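Local coordinates for protein probable transcriptional regulator (Pseudomonas aeruginosa, PDB 2FBI) that probably binds DNA as a dimeric transcriptional regulator of the MarR family, through a winged helix-turn-helix domain, at residues A[27-32]-A[105-110]; A[39-44]-A[60-65]; A[78-83]-A[94-99]. All coordinates share one frame; numbering follows the deposited sequence.

Contact 1 (A[27-32]-A[105-110]); sequences PSLNQH and VSMSGD
M107 meets H32 over one face of the imidazole, in the more buried part of the contact between helix 26-32 and the long helix 98-122. CG of M107 lies 3.7 Å from the centre of the H32 ring, a CH-pi contact. The bend at chi2 sets SD over the same ring, 3.9 Å from its centre and displaced toward the rim. A second bend, at chi3, turns M107 CE inward, 4.0 Å from L29 CD2 and close to S28 O. L29 and M107 cross at about a right angle, and both rest on W39 of helix 36-48. S28 belongs to this packed part too: its CB comes to 4.2 Å from D110 CB, and its hydroxyl bonds to N114, one turn further along helix 98-122.

The side carrying the polar ends of H32 and D110 is looser and more open to solvent. Here H32 NE2 donates to D110 OD2 (3.1 Å, 158° at the hydrogen), with the oxygen near the ring plane and the carboxylate turned 76° from it. This bond, together with M107 on the face, limits how the imidazole can rotate. A water held by Q31 OE1 also reaches D110 OD2, but weakly. With segment axes 10.6 Å apart at 146°, this is roughly antiparallel helix packing within the largely helical MarR fold.

Contact 2 (A[39-44]-A[60-65]); sequences WRVIRI and ACILRP
R40 provides both polar links across this contact, reaching from helix 36-48 to two successive backbone carbonyls just past helix 53-59. NE donates to A60 O at 2.9 Å, nearly straight on to the oxygen and within the guanidinium plane. NH1 donates to C61 O at 2.8 Å, less straight (150° at the hydrogen) and tilted from both the carbonyl and the guanidinium planes. The bend at chi3 (-61°) swings NE round to face A60 O, and the two bonds together fix the rotation of the guanidinium. C61 has positive phi (54°) as the chain leaves the helix, and its carbonyl follows that of A60 onto the same arginine edge.

These carbonyls belong to the turn between helix 53-59 and helix 64-76, the helix-turn-helix pair of the MarR domain. In this family the second helix of the pair is the recognition helix, and R40 ties helix 36-48 to the turn that precedes it. L63 takes the N-cap position of that helix, and its carbonyl bonds to the S66 hydroxyl.

The apolar contacts lie beside the arginine. V41 CG2 presses on I62 CD1 at 3.4 Å, tighter than usual for two carbons, and the two side chains cross at about a right angle. The same V41 CG2 methyl lies 4.1 Å from A60 CB. V41 and I62 both continue onto M67 of helix 64-76. I62 CG1 also comes to 3.6 Å from R40 NH1, obliquely to the guanidinium. I44 packs on L56 of helix 53-59. Outside this chain, L15 of the second subunit packs on R40 and L12 of that subunit on I44.

Contact 3 (A[78-83]-A[94-99]); sequences GIVRRW and VNLTEK
The W83 indole meets N95 at its edge: NE1 donates to N95 OD1 at 2.6 Å, with the oxygen close to the ring plane and nearly in line with the amide C=O. Ring and amide planes stand 56° apart. N95 CG sits between its own backbone N and carbonyl carbon (chi1 68°); OD1 then takes W83 NE1 while ND2 donates to L96 O from above that carbonyl's plane. One further ring, Y93, meets the indole with its plane turned by about 25°. The R81 guanidinium has T97 CG2 obliquely beside it.

Under these groups the two strands run antiparallel. R81 and N95 form the hydrogen-bonded pair, N to O in both directions. R81 N reaches N95 O at 2.9 Å. The return bond from N95 N to R81 O measures 3.1 Å. Their side chains share one face of the sheet. This pair lies between two non-hydrogen-bonded ones, R82 with V94 and V80 with L96. R82 and V94 occupy the opposite face: R82 CG lies 4.0 Å from V94 CG2, side by side, and the R82 guanidinium goes on to a salt bridge with E75. The side chains of V80 and L96 diverge, both reaching L45 of helix 36-48.

Where helix 98-122 begins, T97 N donates to I79 O at 2.8 Å. T97 is the N-cap, its OG1 accepting from G100 N, and that hydroxyl also lies very close to G78 O. G78 ends the preceding helix in a Schellman motif, and I79 CG2 packs on L96 CD2 at 4.0 Å. K99 lies over G78, its amine bonded to D77 O. The paired strands form the beta hairpin that makes the wing of the winged helix-turn-helix fold.

Overall arrangement
Following the chain from the N terminus, the first segment reached is on helix 26-32, and contact 1 ties it to helix 98-122, closing a loop that contains both other contacts. Contact 2 closes inside that loop, joining helix 36-48 to the turn before helix 64-76. Contact 3 follows in series, pairing strand 80-85 with strand 91-96 just before helix 98-122 begins; no two contacts cross. Contacts 1 and 2, with centres about 17 Å apart, touch through W39. Contacts 2 and 3 touch where I42 lies against I79 and L96. Helix 36-48 thus lies between the long helix, the helix-turn-helix and the wing.

Contact 1 (A[27-32]-A[105-110])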
loop_
_atom_site.group_PDB
_atom_site.type_symbol
_atom_site.label_atom_id
_atom_site.label_comp_id
_atom_site.label_asym_id
_atom_site.label_seq_id
_atom_site.Cartn_x
_atom_site.Cartn_y
_atom_site.Cartn_z
ATOM N N PRO A 27 -4.426 -10.495 12.565
ATOM C CA PRO A 27 -4.728 -11.084 13.895
ATOM C C PRO A 27 -3.526 -11.407 14.717
ATOM O O PRO A 27 -3.479 -10.994 15.874
ATOM C CB PRO A 27 -5.571 -12.303 13.551
ATOM C CG PRO A 27 -6.211 -11.939 12.295
ATOM C CD PRO A 27 -5.090 -11.270 11.509
ATOM N N SER A 28 -2.496 -12.033 14.163
ATOM C CA SER A 28 -1.292 -12.264 14.987
ATOM C C SER A 28 -0.570 -10.986 15.440
ATOM O O SER A 28 0.035 -10.943 16.522
ATOM C CB SER A 28 -0.281 -13.178 14.295
ATOM O OG SER A 28 -0.949 -13.978 13.325
ATOM N N LEU A 29 -0.559 -9.992 14.566
ATOM C CA LEU A 29 -0.113 -8.668 14.950
ATOM C C LEU A 29 -1.160 -8.064 15.902
ATOM O O LEU A 29 -0.776 -7.547 16.886
ATOM C CB LEU A 29 0.096 -7.753 13.717
ATOM C CG LEU A 29 1.005 -8.210 12.552
ATOM C CD1 LEU A 29 0.784 -7.338 11.363
ATOM C CD2 LEU A 29 2.480 -8.228 12.982
ATOM N N ASN A 30 -2.459 -8.085 15.585
ATOM C CA ASN A 30 -3.498 -7.749 16.610
ATOM C C ASN A 30 -3.072 -8.468 17.904
ATOM O O ASN A 30 -2.518 -7.840 18.836
ATOM C CB ASN A 30 -4.933 -8.183 16.166
ATOM C CG ASN A 30 -5.531 -7.293 15.045
ATOM O OD1 ASN A 30 -4.963 -6.256 14.698
ATOM N ND2 ASN A 30 -6.667 -7.707 14.476
ATOM N N GLN A 31 -3.168 -9.809 17.900
ATOM C CA GLN A 31 -2.752 -10.655 19.077
ATOM C C GLN A 31 -1.427 -10.335 19.729
ATOM O O GLN A 31 -1.243 -10.627 20.897
ATOM C CB GLN A 31 -2.833 -12.183 18.797
ATOM C CG GLN A 31 -4.251 -12.752 18.870
ATOM C CD GLN A 31 -4.550 -13.807 17.779
ATOM O OE1 GLN A 31 -3.658 -14.569 17.341
ATOM N NE2 GLN A 31 -5.814 -13.853 17.342
ATOM N N HIS A 32 -0.490 -9.732 19.015
ATOM C CA HIS A 32 0.846 -9.496 19.639
ATOM C C HIS A 32 0.997 -8.007 20.006
ATOM O O HIS A 32 2.039 -7.553 20.488
ATOM C CB HIS A 32 1.979 -9.902 18.705
ATOM C CG HIS A 32 2.355 -11.354 18.766
ATOM N ND1 HIS A 32 3.558 -11.785 19.286
ATOM C CD2 HIS A 32 1.713 -12.467 18.335
ATOM C CE1 HIS A 32 3.638 -13.101 19.183
ATOM N NE2 HIS A 32 2.533 -13.540 18.608
ATOM N N VAL A 105 11.759 -12.862 16.684
ATOM C CA VAL A 105 11.804 -14.355 16.793
ATOM C C VAL A 105 10.461 -14.966 17.253
ATOM O O VAL A 105 9.930 -15.854 16.606
ATOM C CB VAL A 105 12.985 -14.835 17.691
ATOM C CG1 VAL A 105 12.880 -16.357 17.976
ATOM C CG2 VAL A 105 14.322 -14.500 17.060
ATOM N N SER A 106 9.893 -14.479 18.350
ATOM C CA SER A 106 8.648 -15.086 18.805
ATOM C C SER A 106 7.441 -14.898 17.879
ATOM O O SER A 106 6.538 -15.709 17.899
ATOM C CB SER A 106 8.317 -14.688 20.235
ATOM O OG SER A 106 7.873 -13.375 20.288
ATOM N N MET A 107 7.426 -13.856 17.057
ATOM C CA MET A 107 6.348 -13.671 16.115
ATOM C C MET A 107 6.492 -14.537 14.881
ATOM O O MET A 107 5.520 -14.841 14.234
ATOM C CB MET A 107 6.277 -12.210 15.695
ATOM C CG MET A 107 5.576 -11.325 16.735
ATOM S SD MET A 107 4.325 -10.355 15.924
ATOM C CE MET A 107 3.543 -11.582 14.888
ATOM N N SER A 108 7.721 -14.957 14.593
ATOM C CA SER A 108 8.056 -15.608 13.320
ATOM C C SER A 108 7.399 -16.957 13.111
ATOM O O SER A 108 7.073 -17.280 11.986
ATOM C CB SER A 108 9.590 -15.708 13.117
ATOM O OG SER A 108 10.139 -16.678 14.006
ATOM N N GLY A 109 7.169 -17.725 14.179
ATOM C CA GLY A 109 6.448 -19.004 14.054
ATOM C C GLY A 109 5.011 -18.791 13.608
ATOM O O GLY A 109 4.544 -19.394 12.618
ATOM N N ASP A 110 4.316 -17.881 14.288
ATOM C CA ASP A 110 2.984 -17.460 13.821
ATOM C C ASP A 110 3.008 -16.961 12.361
ATOM O O ASP A 110 2.191 -17.385 11.546
ATOM C CB ASP A 110 2.353 -16.416 14.777
ATOM C CG ASP A 110 1.961 -17.020 16.143
ATOM O OD1 ASP A 110 1.677 -18.247 16.193
ATOM O OD2 ASP A 110 1.961 -16.286 17.175
HETATM O O HOH W 1 -1.378 -15.440 16.776
#

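Contact 2 (A[39-44]-A[60-65])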
loop_
_atom_site.group_PDB
_atom_site.type_symbol
_atom_site.label_atom_id
_atom_site.label_comp_id
_atom_site.label_asym_id
_atom_site.label_seq_id
_atom_site.Cartn_x
_atom_site.Cartn_y
_atom_site.Cartn_z
ATOM N N TRP A 39 5.702 -3.470 12.349
ATOM C CA TRP A 39 6.156 -4.786 11.937
ATOM C C TRP A 39 7.040 -4.649 10.639
ATOM O O TRP A 39 8.048 -5.337 10.518
ATOM C CB TRP A 39 4.969 -5.725 11.683
ATOM C CG TRP A 39 5.434 -7.155 11.298
ATOM C CD1 TRP A 39 5.207 -7.826 10.117
ATOM C CD2 TRP A 39 6.295 -8.009 12.086
ATOM N NE1 TRP A 39 5.851 -9.066 10.152
ATOM C CE2 TRP A 39 6.521 -9.193 11.340
ATOM C CE3 TRP A 39 6.886 -7.879 13.357
ATOM C CZ2 TRP A 39 7.291 -10.269 11.840
ATOM C CZ3 TRP A 39 7.682 -8.926 13.846
ATOM C CH2 TRP A 39 7.890 -10.103 13.074
ATOM N N ARG A 40 6.635 -3.768 9.688
ATOM C CA ARG A 40 7.487 -3.459 8.499
ATOM C C ARG A 40 8.851 -2.973 8.855
ATOM O O ARG A 40 9.843 -3.368 8.250
ATOM C CB ARG A 40 6.852 -2.444 7.512
ATOM C CG ARG A 40 5.573 -3.001 6.927
ATOM C CD ARG A 40 5.092 -2.394 5.589
ATOM N NE ARG A 40 4.803 -0.971 5.665
ATOM C CZ ARG A 40 3.659 -0.421 6.065
ATOM N NH1 ARG A 40 3.561 0.907 6.030
ATOM N NH2 ARG A 40 2.627 -1.157 6.529
ATOM N N VAL A 41 8.889 -2.032 9.765
ATOM C CA VAL A 41 10.107 -1.516 10.284
ATOM C C VAL A 41 10.959 -2.629 10.961
ATOM O O VAL A 41 12.145 -2.838 10.650
ATOM C CB VAL A 41 9.790 -0.346 11.255
ATOM C CG1 VAL A 41 11.007 0.055 11.987
ATOM C CG2 VAL A 41 9.306 0.883 10.454
ATOM N N ILE A 42 10.337 -3.380 11.852
ATOM C CA ILE A 42 11.035 -4.507 12.496
ATOM C C ILE A 42 11.572 -5.492 11.446
ATOM O O ILE A 42 12.740 -5.877 11.493
ATOM C CB ILE A 42 10.068 -5.233 13.496
ATOM C CG1 ILE A 42 9.792 -4.320 14.683
ATOM C CG2 ILE A 42 10.689 -6.575 13.944
ATOM C CD1 ILE A 42 8.607 -4.732 15.565
ATOM N N ARG A 43 10.726 -5.857 10.483
ATOM C CA ARG A 43 11.129 -6.763 9.408
ATOM C C ARG A 43 12.352 -6.270 8.625
ATOM O O ARG A 43 13.236 -7.060 8.294
ATOM C CB ARG A 43 9.998 -6.959 8.398
ATOM C CG ARG A 43 8.864 -7.875 8.852
ATOM C CD ARG A 43 9.328 -9.278 8.707
ATOM N NE ARG A 43 8.680 -9.975 7.614
ATOM C CZ ARG A 43 9.241 -10.959 6.910
ATOM N NH1 ARG A 43 8.539 -11.551 5.985
ATOM N NH2 ARG A 43 10.509 -11.323 7.102
ATOM N N ILE A 44 12.376 -4.980 8.277
ATOM C CA ILE A 44 13.535 -4.428 7.495
ATOM C C ILE A 44 14.777 -4.345 8.337
ATOM O O ILE A 44 15.864 -4.642 7.910
ATOM C CB ILE A 44 13.194 -3.008 6.914
ATOM C CG1 ILE A 44 12.210 -3.173 5.752
ATOM C CG2 ILE A 44 14.479 -2.270 6.427
ATOM C CD1 ILE A 44 11.196 -2.112 5.748
ATOM N N ALA A 60 10.714 0.695 4.072
ATOM C CA ALA A 60 9.622 0.217 4.920
ATOM C C ALA A 60 8.333 0.747 4.455
ATOM O O ALA A 60 7.280 0.364 5.005
ATOM C CB ALA A 60 9.831 0.630 6.387
ATOM N N CYS A 61 8.394 1.637 3.463
ATOM C CA CYS A 61 7.216 2.219 2.877
ATOM C C CYS A 61 6.352 2.842 3.999
ATOM O O CYS A 61 5.231 2.376 4.297
ATOM C CB CYS A 61 6.462 1.152 2.068
ATOM S SG CYS A 61 7.304 0.696 0.515
ATOM N N ILE A 62 6.925 3.876 4.640
ATOM C CA ILE A 62 6.238 4.729 5.613
ATOM C C ILE A 62 6.482 6.204 5.220
ATOM O O ILE A 62 7.565 6.562 4.754
ATOM C CB ILE A 62 6.687 4.353 7.059
ATOM C CG1 ILE A 62 6.175 2.932 7.386
ATOM C CG2 ILE A 62 6.176 5.353 8.078
ATOM C CD1 ILE A 62 6.779 2.249 8.587
ATOM N N LEU A 63 5.463 7.051 5.351
ATOM C CA LEU A 63 5.622 8.494 5.048
ATOM C C LEU A 63 6.311 9.207 6.198
ATOM O O LEU A 63 5.985 8.925 7.361
ATOM C CB LEU A 63 4.265 9.149 4.759
ATOM C CG LEU A 63 3.692 8.876 3.357
ATOM C CD1 LEU A 63 2.251 9.421 3.288
ATOM C CD2 LEU A 63 4.580 9.463 2.231
ATOM N N ARG A 64 7.225 10.136 5.901
ATOM C CA ARG A 64 8.107 10.662 6.974
ATOM C C ARG A 64 7.456 11.252 8.240
ATOM O O ARG A 64 8.059 11.173 9.320
ATOM C CB ARG A 64 9.303 11.507 6.473
ATOM C CG ARG A 64 9.061 12.903 5.896
ATOM C CD ARG A 64 10.389 13.445 5.225
ATOM N NE ARG A 64 11.029 12.456 4.328
ATOM C CZ ARG A 64 11.270 12.608 3.017
ATOM N NH1 ARG A 64 10.967 13.743 2.376
ATOM N NH2 ARG A 64 11.841 11.610 2.339
ATOM N N PRO A 65 6.244 11.846 8.118
ATOM C CA PRO A 65 5.648 12.333 9.364
ATOM C C PRO A 65 5.183 11.194 10.275
ATOM O O PRO A 65 5.274 11.327 11.498
ATOM C CB PRO A 65 4.461 13.197 8.892
ATOM C CG PRO A 65 4.653 13.375 7.389
ATOM C CD PRO A 65 5.401 12.164 6.943
#

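Contact 3 (A[78-83]-A[94-99])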
loop_
_atom_site.group_PDB
_atom_site.type_symbol
_atom_site.label_atom_id
_atom_site.label_comp_id
_atom_site.label_asym_id
_atom_site.label_seq_id
_atom_site.Cartn_x
_atom_site.Cartn_y
_atom_site.Cartn_z
ATOM N N GLY A 78 11.440 -0.109 23.910
ATOM C CA GLY A 78 12.648 -0.876 23.936
ATOM C C GLY A 78 12.914 -1.781 22.728
ATOM O O GLY A 78 13.801 -2.639 22.809
ATOM N N ILE A 79 12.182 -1.597 21.623
ATOM C CA ILE A 79 12.317 -2.420 20.393
ATOM C C ILE A 79 13.471 -1.998 19.468
ATOM O O ILE A 79 14.209 -2.854 18.905
ATOM C CB ILE A 79 11.004 -2.460 19.602
ATOM C CG1 ILE A 79 9.819 -2.886 20.488
ATOM C CG2 ILE A 79 11.124 -3.331 18.343
ATOM C CD1 ILE A 79 9.921 -4.262 21.052
ATOM N N VAL A 80 13.626 -0.679 19.301
ATOM C CA VAL A 80 14.737 -0.138 18.531
ATOM C C VAL A 80 15.592 0.844 19.372
ATOM O O VAL A 80 15.125 1.367 20.367
ATOM C CB VAL A 80 14.194 0.566 17.241
ATOM C CG1 VAL A 80 13.288 -0.380 16.437
ATOM C CG2 VAL A 80 13.461 1.918 17.616
ATOM N N ARG A 81 16.830 1.056 18.942
ATOM C CA ARG A 81 17.772 2.063 19.431
ATOM C C ARG A 81 18.088 3.058 18.272
ATOM O O ARG A 81 18.215 2.648 17.128
ATOM C CB ARG A 81 19.078 1.368 19.831
ATOM C CG ARG A 81 20.176 2.281 20.446
ATOM C CD ARG A 81 21.508 1.498 20.586
ATOM N NE ARG A 81 21.226 0.323 21.377
ATOM C CZ ARG A 81 20.947 0.350 22.682
ATOM N NH1 ARG A 81 21.000 1.513 23.336
ATOM N NH2 ARG A 81 20.638 -0.785 23.347
ATOM N N ARG A 82 18.241 4.347 18.588
ATOM C CA ARG A 82 18.592 5.392 17.604
ATOM C C ARG A 82 19.870 6.024 18.044
ATOM O O ARG A 82 20.041 6.266 19.229
ATOM C CB ARG A 82 17.498 6.455 17.497
ATOM C CG ARG A 82 16.330 5.992 16.669
ATOM C CD ARG A 82 15.276 7.086 16.400
ATOM N NE ARG A 82 14.708 7.695 17.594
ATOM C CZ ARG A 82 13.733 8.618 17.585
ATOM N NH1 ARG A 82 13.198 9.050 16.432
ATOM N NH2 ARG A 82 13.261 9.094 18.745
ATOM N N TRP A 83 20.777 6.254 17.109
ATOM C CA TRP A 83 22.061 6.848 17.409
ATOM C C TRP A 83 22.548 7.695 16.257
ATOM O O TRP A 83 22.295 7.367 15.091
ATOM C CB TRP A 83 23.134 5.772 17.703
ATOM C CG TRP A 83 23.061 4.515 16.834
ATOM C CD1 TRP A 83 22.159 3.467 16.967
ATOM C CD2 TRP A 83 23.922 4.159 15.747
ATOM N NE1 TRP A 83 22.429 2.505 16.024
ATOM C CE2 TRP A 83 23.506 2.904 15.275
ATOM C CE3 TRP A 83 25.006 4.784 15.115
ATOM C CZ2 TRP A 83 24.114 2.285 14.199
ATOM C CZ3 TRP A 83 25.618 4.146 14.050
ATOM C CH2 TRP A 83 25.175 2.924 13.606
ATOM N N VAL A 94 19.258 3.535 12.867
ATOM C CA VAL A 94 18.314 2.808 13.678
ATOM C C VAL A 94 18.688 1.304 13.650
ATOM O O VAL A 94 19.052 0.757 12.618
ATOM C CB VAL A 94 16.830 3.004 13.203
ATOM C CG1 VAL A 94 15.905 2.456 14.212
ATOM C CG2 VAL A 94 16.463 4.498 12.946
ATOM N N ASN A 95 18.551 0.651 14.796
ATOM C CA ASN A 95 18.653 -0.822 14.826
ATOM C C ASN A 95 17.732 -1.506 15.852
ATOM O O ASN A 95 17.221 -0.885 16.800
ATOM C CB ASN A 95 20.129 -1.271 14.952
ATOM C CG ASN A 95 20.733 -0.918 16.282
ATOM O OD1 ASN A 95 21.337 0.137 16.443
ATOM N ND2 ASN A 95 20.593 -1.823 17.260
ATOM N N LEU A 96 17.465 -2.780 15.631
ATOM C CA LEU A 96 16.685 -3.526 16.650
ATOM C C LEU A 96 17.510 -3.688 17.919
ATOM O O LEU A 96 18.728 -3.832 17.867
ATOM C CB LEU A 96 16.256 -4.880 16.110
ATOM C CG LEU A 96 15.204 -4.820 15.022
ATOM C CD1 LEU A 96 15.198 -6.188 14.344
ATOM C CD2 LEU A 96 13.833 -4.421 15.605
ATOM N N THR A 97 16.858 -3.602 19.066
ATOM C CA THR A 97 17.526 -3.953 20.330
ATOM C C THR A 97 17.450 -5.502 20.513
ATOM O O THR A 97 16.745 -6.189 19.744
ATOM C CB THR A 97 16.788 -3.354 21.499
ATOM O OG1 THR A 97 15.449 -3.790 21.417
ATOM C CG2 THR A 97 16.780 -1.719 21.441
ATOM N N GLU A 98 18.118 -6.041 21.552
ATOM C CA GLU A 98 18.007 -7.509 21.846
ATOM C C GLU A 98 16.556 -7.831 22.093
ATOM O O GLU A 98 16.047 -8.854 21.638
ATOM C CB GLU A 98 18.875 -7.946 23.042
ATOM C CG GLU A 98 20.374 -7.684 22.793
ATOM C CD GLU A 98 21.243 -7.887 24.082
ATOM O OE1 GLU A 98 20.820 -8.650 24.973
ATOM O OE2 GLU A 98 22.364 -7.321 24.187
ATOM N N LYS A 99 15.867 -6.933 22.766
ATOM C CA LYS A 99 14.471 -7.149 22.969
ATOM C C LYS A 99 13.645 -7.165 21.654
ATOM O O LYS A 99 12.720 -7.993 21.463
ATOM C CB LYS A 99 13.958 -6.116 23.982
ATOM C CG LYS A 99 12.469 -6.249 24.243
ATOM C CD LYS A 99 11.962 -5.041 25.051
ATOM C CE LYS A 99 10.432 -5.009 25.079
ATOM N NZ LYS A 99 9.985 -4.056 26.182
#